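Local coordinates for protein glycine betaine/carnitine/choline ABC transporter (Staphylococcus aureus subsp. aureus Mu50, PDB 3O66) that probably captures glycine betaine, carnitine or choline as the substrate-binding component of an ABC importer for these compounds, at residues A[18-21]-A[22-26]; A[176-179]-A[180-184]; A[256-260]-A[261-265]. All coordinates share one frame; numbering follows the deposited sequence. Where two conformers were deposited one is given.

Contact 1: residues A[18-21]-A[22-26]; sequences TSES and QIISH
The carbonyl group of Ser21 is engaged on both faces by Ser25, whose backbone N comes from one and whose hydroxyl from the other. Ser25 OG donates to Ser21 O at 2.7 Å from 37° above the carbonyl plane. Its chi1 of -58° sets OG beside its own N, folding the hydroxyl back on the previous turn, a place that a short polar side chain suits. Ser21 OG in turn bonds Leu16 N. The stem of Gln22 touches Thr18, CG 3.2 Å from Thr18 O, while its amide nitrogen NE2 is bonded to Asn46.

Ile23 folds CG1 back over the carbonyl oxygen of Ser19, so that a branched apolar chain covers the backbone. Ile24, in one of its two conformers, lies alongside the Glu20 side chain. Beyond, the buried Glu20 carboxylate is gripped by Thr198 and Asn257 at OE1 and by Tyr70 and Asn114 at OE2; a bound acetate lies about 4 Å away.

At the start, Thr18 OG1 accepts from Ser21 N at 3.1 Å, capping a backbone amide that has no helical carbonyl before it. This is a classic threonine N-cap, opening the helix of the beta-alpha-beta unit 12-16, 19-35, 43-48.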
ATOM      1  N   THR A  18      -6.964   0.700   8.476  1.00 28.98           N
ATOM      2  CA  THR A  18      -6.106  -0.449   8.153  1.00 28.06           C
ATOM      3  C   THR A  18      -4.875  -0.388   9.046  1.00 27.32           C
ATOM      4  O   THR A  18      -4.446   0.706   9.427  1.00 26.24           O
ATOM      5  CB  THR A  18      -5.635  -0.415   6.693  1.00 27.76           C
ATOM      6  OG1 THR A  18      -4.805   0.747   6.470  1.00 26.54           O
ATOM      7  CG2 THR A  18      -6.831  -0.388   5.734  1.00 28.02           C
ATOM      8  N   SER A  19      -4.342  -1.546   9.424  1.00 26.64           N
ATOM      9  CA  SER A  19      -3.120  -1.573  10.239  1.00 26.61           C
ATOM     10  C   SER A  19      -1.971  -0.891   9.517  1.00 24.73           C
ATOM     11  O   SER A  19      -1.189  -0.181  10.123  1.00 24.00           O
ATOM     12  CB  SER A  19      -2.717  -3.005  10.602  1.00 26.41           C
ATOM     13  OG  SER A  19      -3.743  -3.568  11.382  1.00 29.10           O
ATOM     14  N   GLU A  20      -1.909  -1.084   8.209  1.00 23.81           N
ATOM     15  CA  GLU A  20      -0.877  -0.495   7.406  1.00 23.39           C
ATOM     16  C   GLU A  20      -0.813   1.033   7.552  1.00 22.96           C
ATOM     17  O   GLU A  20       0.258   1.611   7.826  1.00 21.89           O
ATOM     18  CB  GLU A  20      -1.132  -0.849   5.952  1.00 23.69           C
ATOM     19  CG  GLU A  20      -0.043  -0.337   5.041  1.00 25.48           C
ATOM     20  CD  GLU A  20      -0.081  -1.024   3.689  1.00 26.43           C
ATOM     21  OE1 GLU A  20       0.138  -2.255   3.655  1.00 26.68           O
ATOM     22  OE2 GLU A  20      -0.331  -0.333   2.688  1.00 25.12           O
ATOM     23  N   SER A  21      -1.953   1.682   7.342  1.00 22.78           N
ATOM     24  CA  SER A  21      -2.042   3.130   7.513  1.00 22.61           C
ATOM     25  C   SER A  21      -1.723   3.547   8.951  1.00 23.23           C
ATOM     26  O   SER A  21      -1.023   4.559   9.183  1.00 23.32           O
ATOM     27  CB  SER A  21      -3.414   3.633   7.091  1.00 22.40           C
ATOM     28  OG  SER A  21      -3.545   4.999   7.416  1.00 23.43           O
ATOM     29  N   GLN A  22      -2.210   2.770   9.918  1.00 23.25           N
ATOM     30  CA  GLN A  22      -1.976   3.128  11.319  1.00 23.88           C
ATOM     31  C   GLN A  22      -0.495   2.993  11.706  1.00 23.23           C
ATOM     32  O   GLN A  22       0.043   3.868  12.391  1.00 23.90           O
ATOM     33  CB  GLN A  22      -2.902   2.369  12.257  1.00 24.70           C
ATOM     34  CG  GLN A  22      -4.381   2.691  11.953  1.00 28.01           C
ATOM     35  CD  GLN A  22      -5.332   1.807  12.693  1.00 34.10           C
ATOM     36  OE1 GLN A  22      -5.042   0.634  12.964  1.00 36.36           O
ATOM     37  NE2 GLN A  22      -6.498   2.357  13.029  1.00 36.05           N
ATOM     38  N   ILE A  23       0.140   1.921  11.263  1.00 20.96           N
ATOM     39  CA  ILE A  23       1.594   1.732  11.465  1.00 20.97           C
ATOM     40  C   ILE A  23       2.406   2.931  10.933  1.00 20.66           C
ATOM     41  O   ILE A  23       3.173   3.571  11.694  1.00 21.14           O
ATOM     42  CB  ILE A  23       2.095   0.374  10.894  1.00 20.58           C
ATOM     43  CG1 ILE A  23       1.483  -0.796  11.675  1.00 21.05           C
ATOM     44  CG2 ILE A  23       3.721   0.266  10.900  1.00 19.84           C
ATOM     45  CD1 ILE A  23       1.556  -2.155  10.921  1.00 20.61           C
ATOM     46  N   ILE A  24       2.236   3.244   9.653  0.50 19.69           N
ATOM     47  CA  ILE A  24       2.993   4.340   9.030  0.50 19.66           C
ATOM     48  C   ILE A  24       2.595   5.721   9.577  0.50 19.43           C
ATOM     49  O   ILE A  24       3.448   6.593   9.724  0.50 19.68           O
ATOM     50  CB  ILE A  24       2.844   4.309   7.525  0.50 18.72           C
ATOM     51  CG1 ILE A  24       3.233   2.932   6.985  0.50 18.47           C
ATOM     52  CG2 ILE A  24       3.688   5.414   6.873  0.50 19.76           C
ATOM     53  CD1 ILE A  24       2.771   2.715   5.559  0.50 17.22           C
ATOM     54  N   SER A  25       1.317   5.925   9.889  1.00 19.74           N
ATOM     55  CA  SER A  25       0.909   7.194  10.554  1.00 20.22           C
ATOM     56  C   SER A  25       1.539   7.377  11.930  1.00 21.03           C
ATOM     57  O   SER A  25       1.986   8.477  12.288  1.00 20.66           O
ATOM     58  CB  SER A  25      -0.613   7.313  10.629  1.00 20.07           C
ATOM     59  OG  SER A  25      -1.136   7.241   9.320  1.00 22.18           O
ATOM     60  N   HIS A  26       1.613   6.294  12.701  1.00 21.64           N
ATOM     61  CA  HIS A  26       2.245   6.393  14.007  1.00 22.48           C
ATOM     62  C   HIS A  26       3.733   6.545  13.860  1.00 22.31           C
ATOM     63  O   HIS A  26       4.364   7.166  14.717  1.00 23.53           O
ATOM     64  CB  HIS A  26       1.941   5.163  14.882  1.00 22.87           C
ATOM     65  CG  HIS A  26       0.632   5.260  15.578  1.00 24.87           C
ATOM     66  ND1 HIS A  26       0.392   6.165  16.588  1.00 26.98           N
ATOM     67  CD2 HIS A  26      -0.532   4.600  15.378  1.00 26.35           C
ATOM     68  CE1 HIS A  26      -0.858   6.045  16.997  1.00 27.91           C
ATOM     69  NE2 HIS A  26      -1.440   5.100  16.278  1.00 27.53           N
TER

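Contact 2: residues A[176-179]-A[180-184]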
HETATM    1  N   MSE A 176     -15.096 -14.069  -3.775  1.00 30.83           N
HETATM    2  CA  MSE A 176     -15.260 -14.194  -2.317  1.00 31.91           C
HETATM    3  C   MSE A 176     -14.758 -12.941  -1.605  1.00 32.02           C
HETATM    4  O   MSE A 176     -14.325 -12.012  -2.252  1.00 32.35           O
HETATM    5  CB  MSE A 176     -14.491 -15.420  -1.793  1.00 30.74           C
HETATM    6  CG  MSE A 176     -12.985 -15.404  -2.219  1.00 29.36           C
HETATM    7 SE   MSE A 176     -12.112 -17.093  -1.908  0.75 29.00          SE
HETATM    8  CE  MSE A 176     -11.901 -16.997   0.009  1.00 30.38           C
ATOM      9  N   GLN A 177     -14.810 -12.927  -0.275  1.00 33.42           N
ATOM     10  CA  GLN A 177     -14.229 -11.831   0.508  1.00 35.03           C
ATOM     11  C   GLN A 177     -12.714 -11.853   0.409  1.00 32.88           C
ATOM     12  O   GLN A 177     -12.080 -12.858   0.743  1.00 31.71           O
ATOM     13  CB  GLN A 177     -14.584 -11.974   1.985  1.00 37.05           C
ATOM     14  CG  GLN A 177     -15.973 -11.583   2.368  1.00 43.58           C
ATOM     15  CD  GLN A 177     -16.042 -11.163   3.830  1.00 50.12           C
ATOM     16  OE1 GLN A 177     -15.783 -11.971   4.740  1.00 52.62           O
ATOM     17  NE2 GLN A 177     -16.371  -9.888   4.064  1.00 53.42           N
ATOM     18  N   ILE A 178     -12.140 -10.733  -0.019  1.00 32.60           N
ATOM     19  CA  ILE A 178     -10.704 -10.618  -0.232  1.00 31.28           C
ATOM     20  C   ILE A 178      -9.938 -10.998   1.052  1.00 30.23           C
ATOM     21  O   ILE A 178      -8.902 -11.672   0.997  1.00 29.53           O
ATOM     22  CB  ILE A 178     -10.352  -9.178  -0.765  1.00 31.91           C
ATOM     23  CG1 ILE A 178      -8.867  -9.018  -1.055  1.00 32.13           C
ATOM     24  CG2 ILE A 178     -10.763  -8.130   0.235  1.00 34.56           C
ATOM     25  CD1 ILE A 178      -8.313 -10.028  -1.886  1.00 31.84           C
ATOM     26  N   GLY A 179     -10.482 -10.606   2.194  1.00 30.18           N
ATOM     27  CA  GLY A 179      -9.890 -10.902   3.511  1.00 31.39           C
ATOM     28  C   GLY A 179      -9.647 -12.385   3.774  1.00 30.36           C
ATOM     29  O   GLY A 179      -8.754 -12.737   4.545  1.00 31.11           O
ATOM     30  N   LEU A 180     -10.428 -13.235   3.113  1.00 29.61           N
ATOM     31  CA  LEU A 180     -10.378 -14.686   3.291  1.00 29.69           C
ATOM     32  C   LEU A 180      -9.526 -15.488   2.276  1.00 28.74           C
ATOM     33  O   LEU A 180      -9.351 -16.702   2.462  1.00 28.09           O
ATOM     34  CB  LEU A 180     -11.795 -15.259   3.346  1.00 30.90           C
ATOM     35  CG  LEU A 180     -12.695 -14.750   4.479  1.00 34.43           C
ATOM     36  CD1 LEU A 180     -13.988 -15.588   4.556  1.00 36.89           C
ATOM     37  CD2 LEU A 180     -11.942 -14.794   5.799  1.00 36.58           C
ATOM     38  N   VAL A 181      -8.983 -14.834   1.241  1.00 27.81           N
ATOM     39  CA  VAL A 181      -8.213 -15.537   0.200  1.00 27.02           C
ATOM     40  C   VAL A 181      -6.879 -16.096   0.710  1.00 26.47           C
ATOM     41  O   VAL A 181      -6.428 -17.140   0.217  1.00 26.85           O
ATOM     42  CB  VAL A 181      -8.004 -14.684  -1.123  1.00 26.85           C
ATOM     43  CG1 VAL A 181      -9.344 -14.210  -1.667  1.00 26.37           C
ATOM     44  CG2 VAL A 181      -7.004 -13.526  -0.920  1.00 26.35           C
ATOM     45  N   TYR A 182      -6.277 -15.439   1.717  1.00 25.97           N
ATOM     46  CA  TYR A 182      -4.966 -15.861   2.252  1.00 25.80           C
ATOM     47  C   TYR A 182      -5.067 -17.200   2.950  1.00 26.91           C
ATOM     48  O   TYR A 182      -4.268 -18.101   2.668  1.00 27.46           O
ATOM     49  CB  TYR A 182      -4.334 -14.803   3.167  1.00 25.64           C
ATOM     50  CG  TYR A 182      -4.477 -13.441   2.553  1.00 24.97           C
ATOM     51  CD1 TYR A 182      -3.633 -13.030   1.500  1.00 22.23           C
ATOM     52  CD2 TYR A 182      -5.509 -12.591   2.973  1.00 22.54           C
ATOM     53  CE1 TYR A 182      -3.793 -11.790   0.902  1.00 22.00           C
ATOM     54  CE2 TYR A 182      -5.677 -11.341   2.392  1.00 22.36           C
ATOM     55  CZ  TYR A 182      -4.837 -10.942   1.365  1.00 20.58           C
ATOM     56  OH  TYR A 182      -5.090  -9.692   0.823  1.00 20.65           O
ATOM     57  N   ASP A 183      -6.056 -17.344   3.822  1.00 28.00           N
ATOM     58  CA  ASP A 183      -6.273 -18.617   4.503  1.00 28.90           C
ATOM     59  C   ASP A 183      -6.785 -19.709   3.551  1.00 28.17           C
ATOM     60  O   ASP A 183      -6.421 -20.876   3.693  1.00 28.37           O
ATOM     61  CB  ASP A 183      -7.206 -18.420   5.692  1.00 30.73           C
ATOM     62  CG  ASP A 183      -6.567 -17.604   6.795  1.00 34.08           C
ATOM     63  OD1 ASP A 183      -5.420 -17.902   7.176  1.00 36.17           O
ATOM     64  OD2 ASP A 183      -7.198 -16.650   7.279  1.00 38.11           O
ATOM     65  N   ALA A 184      -7.604 -19.330   2.567  1.00 27.31           N
ATOM     66  CA  ALA A 184      -8.087 -20.291   1.567  1.00 27.48           C
ATOM     67  C   ALA A 184      -6.914 -20.843   0.728  1.00 26.42           C
ATOM     68  O   ALA A 184      -6.862 -22.029   0.362  1.00 25.92           O
ATOM     69  CB  ALA A 184      -9.157 -19.625   0.680  1.00 27.66           C
TER
HETATM   70  O   HOH W   1      -7.342 -15.078   4.861  1.00 28.15           O
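Met176, present as selenomethionine, reaches alongside the turn 180-184 and fills the hollow between Leu180, Val181 and Ala184. Its chi1 of 54° wedges CG between the backbone N and the carbonyl carbon, and a bend at chi3 then turns CE toward Leu180 and Ala184. There CE meets Leu180 CB at 3.8 Å and the methyl of Ala184 at 3.9 Å. The long, unbranched chain of methionine suits this curved groove, and the small alanine admits its tip.

Val181 is both a wall of this hollow and a bump in its own right. Its two methyls fork round Ile178 O: CG1 rests on Met176 CG at 3.9 Å, while CG2 meets Ile178 CD1 at the same distance. CG2 also sits over the centre of one face of the Tyr182 ring, 3.9 Å above its plane. Gly179 O approaches this ring at its edge, 3.6 Å from Tyr182 CD2, and the ring's hydroxyl goes on to bond Tyr196 N.

Two short-range backbone bonds make the turn, Leu180 N to Gln177 O and Val181 N to Ile178 O; both donors stand above the carbonyl planes rather than in them. A water takes the N-H of Asp183 and donates to Gly179 O. The contact thus divides its chemistry: methyl and selenoether surfaces join the strand end to the helix, while backbone polar groups are satisfied by close turn bonds and by water.

Contact 3: residues A[256-260]-A[261-265]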
ATOM      1  N   LEU A 256       5.621  -6.016   8.849  1.00 20.23           N
ATOM      2  CA  LEU A 256       5.088  -5.059   9.811  1.00 20.71           C
ATOM      3  C   LEU A 256       3.600  -5.290   9.980  1.00 20.40           C
ATOM      4  O   LEU A 256       3.092  -5.307  11.099  1.00 21.50           O
ATOM      5  CB  LEU A 256       5.361  -3.610   9.347  1.00 19.74           C
ATOM      6  CG  LEU A 256       6.841  -3.219   9.389  1.00 23.82           C
ATOM      7  CD1 LEU A 256       7.014  -1.864   8.684  1.00 23.80           C
ATOM      8  CD2 LEU A 256       7.410  -3.211  10.840  1.00 26.35           C
ATOM      9  N   ASN A 257       2.892  -5.484   8.869  1.00 19.41           N
ATOM     10  CA  ASN A 257       1.447  -5.771   8.978  1.00 20.22           C
ATOM     11  C   ASN A 257       1.189  -7.030   9.809  1.00 20.90           C
ATOM     12  O   ASN A 257       0.214  -7.097  10.569  1.00 21.54           O
ATOM     13  CB  ASN A 257       0.800  -5.909   7.615  1.00 20.05           C
ATOM     14  CG  ASN A 257       0.450  -4.571   7.012  1.00 22.05           C
ATOM     15  OD1 ASN A 257       0.089  -3.613   7.735  1.00 23.82           O
ATOM     16  ND2 ASN A 257       0.575  -4.467   5.693  1.00 22.92           N
ATOM     17  N   TYR A 258       2.064  -8.021   9.666  1.00 21.25           N
ATOM     18  CA  TYR A 258       1.914  -9.280  10.401  1.00 23.32           C
ATOM     19  C   TYR A 258       2.020  -9.020  11.908  1.00 24.56           C
ATOM     20  O   TYR A 258       1.286  -9.626  12.720  1.00 25.53           O
ATOM     21  CB  TYR A 258       2.974 -10.286   9.936  1.00 23.43           C
ATOM     22  CG  TYR A 258       3.030 -11.614  10.675  1.00 28.88           C
ATOM     23  CD1 TYR A 258       1.872 -12.307  11.012  1.00 33.27           C
ATOM     24  CD2 TYR A 258       4.263 -12.205  10.965  1.00 33.22           C
ATOM     25  CE1 TYR A 258       1.930 -13.547  11.679  1.00 35.52           C
ATOM     26  CE2 TYR A 258       4.341 -13.432  11.614  1.00 38.25           C
ATOM     27  CZ  TYR A 258       3.173 -14.097  11.966  1.00 38.90           C
ATOM     28  OH  TYR A 258       3.275 -15.303  12.608  1.00 43.72           O
ATOM     29  N   GLU A 259       2.937  -8.128  12.274  1.00 24.98           N
ATOM     30  CA  GLU A 259       3.173  -7.782  13.674  1.00 26.19           C
ATOM     31  C   GLU A 259       1.874  -7.237  14.287  1.00 26.94           C
ATOM     32  O   GLU A 259       1.571  -7.516  15.439  1.00 27.84           O
ATOM     33  CB  GLU A 259       4.276  -6.723  13.787  1.00 24.98           C
ATOM     34  CG  GLU A 259       5.690  -7.202  13.426  1.00 27.76           C
ATOM     35  CD  GLU A 259       6.239  -8.226  14.384  1.00 31.42           C
ATOM     36  OE1 GLU A 259       6.390  -7.922  15.591  1.00 33.50           O
ATOM     37  OE2 GLU A 259       6.541  -9.348  13.919  1.00 33.73           O
ATOM     38  N   ALA A 260       1.136  -6.427  13.525  1.00 26.46           N
ATOM     39  CA  ALA A 260      -0.133  -5.874  14.038  1.00 28.18           C
ATOM     40  C   ALA A 260      -1.339  -6.822  13.921  1.00 30.17           C
ATOM     41  O   ALA A 260      -2.078  -7.010  14.873  1.00 31.51           O
ATOM     42  CB  ALA A 260      -0.435  -4.527  13.406  1.00 26.80           C
ATOM     43  N   ASP A 261      -1.497  -7.452  12.772  1.00 31.36           N
ATOM     44  CA  ASP A 261      -2.688  -8.261  12.471  1.00 33.93           C
ATOM     45  C   ASP A 261      -2.595  -9.714  12.890  1.00 35.16           C
ATOM     46  O   ASP A 261      -3.593 -10.298  13.297  1.00 38.02           O
ATOM     47  CB  ASP A 261      -3.009  -8.206  10.978  1.00 34.06           C
ATOM     48  CG  ASP A 261      -3.466  -6.844  10.530  1.00 36.13           C
ATOM     49  OD1 ASP A 261      -3.978  -6.048  11.358  1.00 38.40           O
ATOM     50  OD2 ASP A 261      -3.297  -6.568   9.327  1.00 38.32           O
ATOM     51  N   GLY A 262      -1.417 -10.311  12.756  1.00 34.88           N
ATOM     52  CA  GLY A 262      -1.182 -11.706  13.180  1.00 35.20           C
ATOM     53  C   GLY A 262      -0.713 -11.815  14.623  1.00 35.84           C
ATOM     54  O   GLY A 262      -1.141 -12.721  15.352  1.00 37.18           O
ATOM     55  N   LYS A 263       0.170 -10.918  15.061  1.00 34.16           N
ATOM     56  CA  LYS A 263       0.662 -11.011  16.446  1.00 34.59           C
ATOM     57  C   LYS A 263      -0.121 -10.097  17.394  1.00 34.06           C
ATOM     58  O   LYS A 263       0.102 -10.100  18.594  1.00 34.23           O
ATOM     59  CB  LYS A 263       2.170 -10.733  16.536  1.00 34.55           C
ATOM     60  CG  LYS A 263       3.040 -11.454  15.485  1.00 36.25           C
ATOM     61  CD  LYS A 263       4.521 -11.323  15.823  1.00 38.07           C
ATOM     62  CE  LYS A 263       5.380 -12.095  14.841  1.00 38.83           C
ATOM     63  NZ  LYS A 263       6.829 -11.827  15.052  1.00 39.54           N
ATOM     64  N   GLY A 264      -1.035  -9.313  16.841  1.00 32.99           N
ATOM     65  CA  GLY A 264      -1.953  -8.491  17.631  1.00 33.71           C
ATOM     66  C   GLY A 264      -1.335  -7.283  18.337  1.00 33.51           C
ATOM     67  O   GLY A 264      -1.933  -6.738  19.286  1.00 34.70           O
ATOM     68  N   LYS A 265      -0.140  -6.865  17.920  1.00 31.64           N
ATOM     69  CA  LYS A 265       0.496  -5.705  18.535  1.00 31.12           C
ATOM     70  C   LYS A 265      -0.194  -4.410  18.078  1.00 30.10           C
ATOM     71  O   LYS A 265      -0.683  -4.331  16.949  1.00 29.11           O
ATOM     72  CB  LYS A 265       2.001  -5.668  18.220  1.00 30.46           C
ATOM     73  CG  LYS A 265       2.789  -6.902  18.734  1.00 32.40           C
ATOM     74  CD  LYS A 265       4.282  -6.812  18.332  1.00 33.97           C
ATOM     75  CE  LYS A 265       5.120  -7.930  18.973  1.00 38.23           C
ATOM     76  NZ  LYS A 265       6.572  -7.734  18.675  1.00 40.70           N
TER
HETATM   77  O   HOH W   2      -3.066  -4.691  16.255  1.00 30.69           O
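Glu259 is held by two lysines, one at each carboxylate oxygen. Lys263 NZ meets OE2 of Glu259 at 2.7 Å, on its syn side and close to the carboxylate plane. Lys265 NZ reaches OE1 of Glu259 at 3.1 Å, nearly along the C-O axis. A bend in the glutamate (chi2 -66°) lays it alongside both extended lysine chains, so the three form one salt-bridge network.

The next shell steers Lys263. Its chain crosses the Tyr258 ring obliquely, with CG over one face and CE 3.6 Å from Tyr258 CE2. Gly262, having no side chain, lets its CA lie 3.8 Å from Tyr258 CD1.

Further out, the backbone sets the lysines' positions. Tyr258 O accepts from both Gly262 N and Lys263 N, and Lys265 N returns to Glu259 O at 3.1 Å, in the carbonyl plane. Gly264 turns the chain out of the helix with a positive phi of 71°, a conformation glycine adopts easily. The single carboxylate offsets part of the charge of the two lysines, and Lys265 NZ also has a long, weak ion pair with Glu273; the paired charges probably keep both lysine chains close to the helix end.

Overall arrangement
Contact 1 is the buried one, whereas contacts 2 and 3 are partly exposed. They illustrate different helix ends: contacts 1 and 2 lie where helices begin, contact 3 where one finishes. Contacts 1 and 3 touch directly, helix 19-35 meeting helix 250-261 through Ser19 with Asp261 and through Ile23 against Leu256 and Asn257. Contact 2 stands apart, its centre about 21 Å from that of contact 1 and 17 Å from that of contact 3, following an outermost strand of the other sheet. Chemistry follows place: neutral hydroxyls and an enclosed carboxylate in contact 1, mainly apolar packing in contact 2, and paired charges at the surface in contact 3.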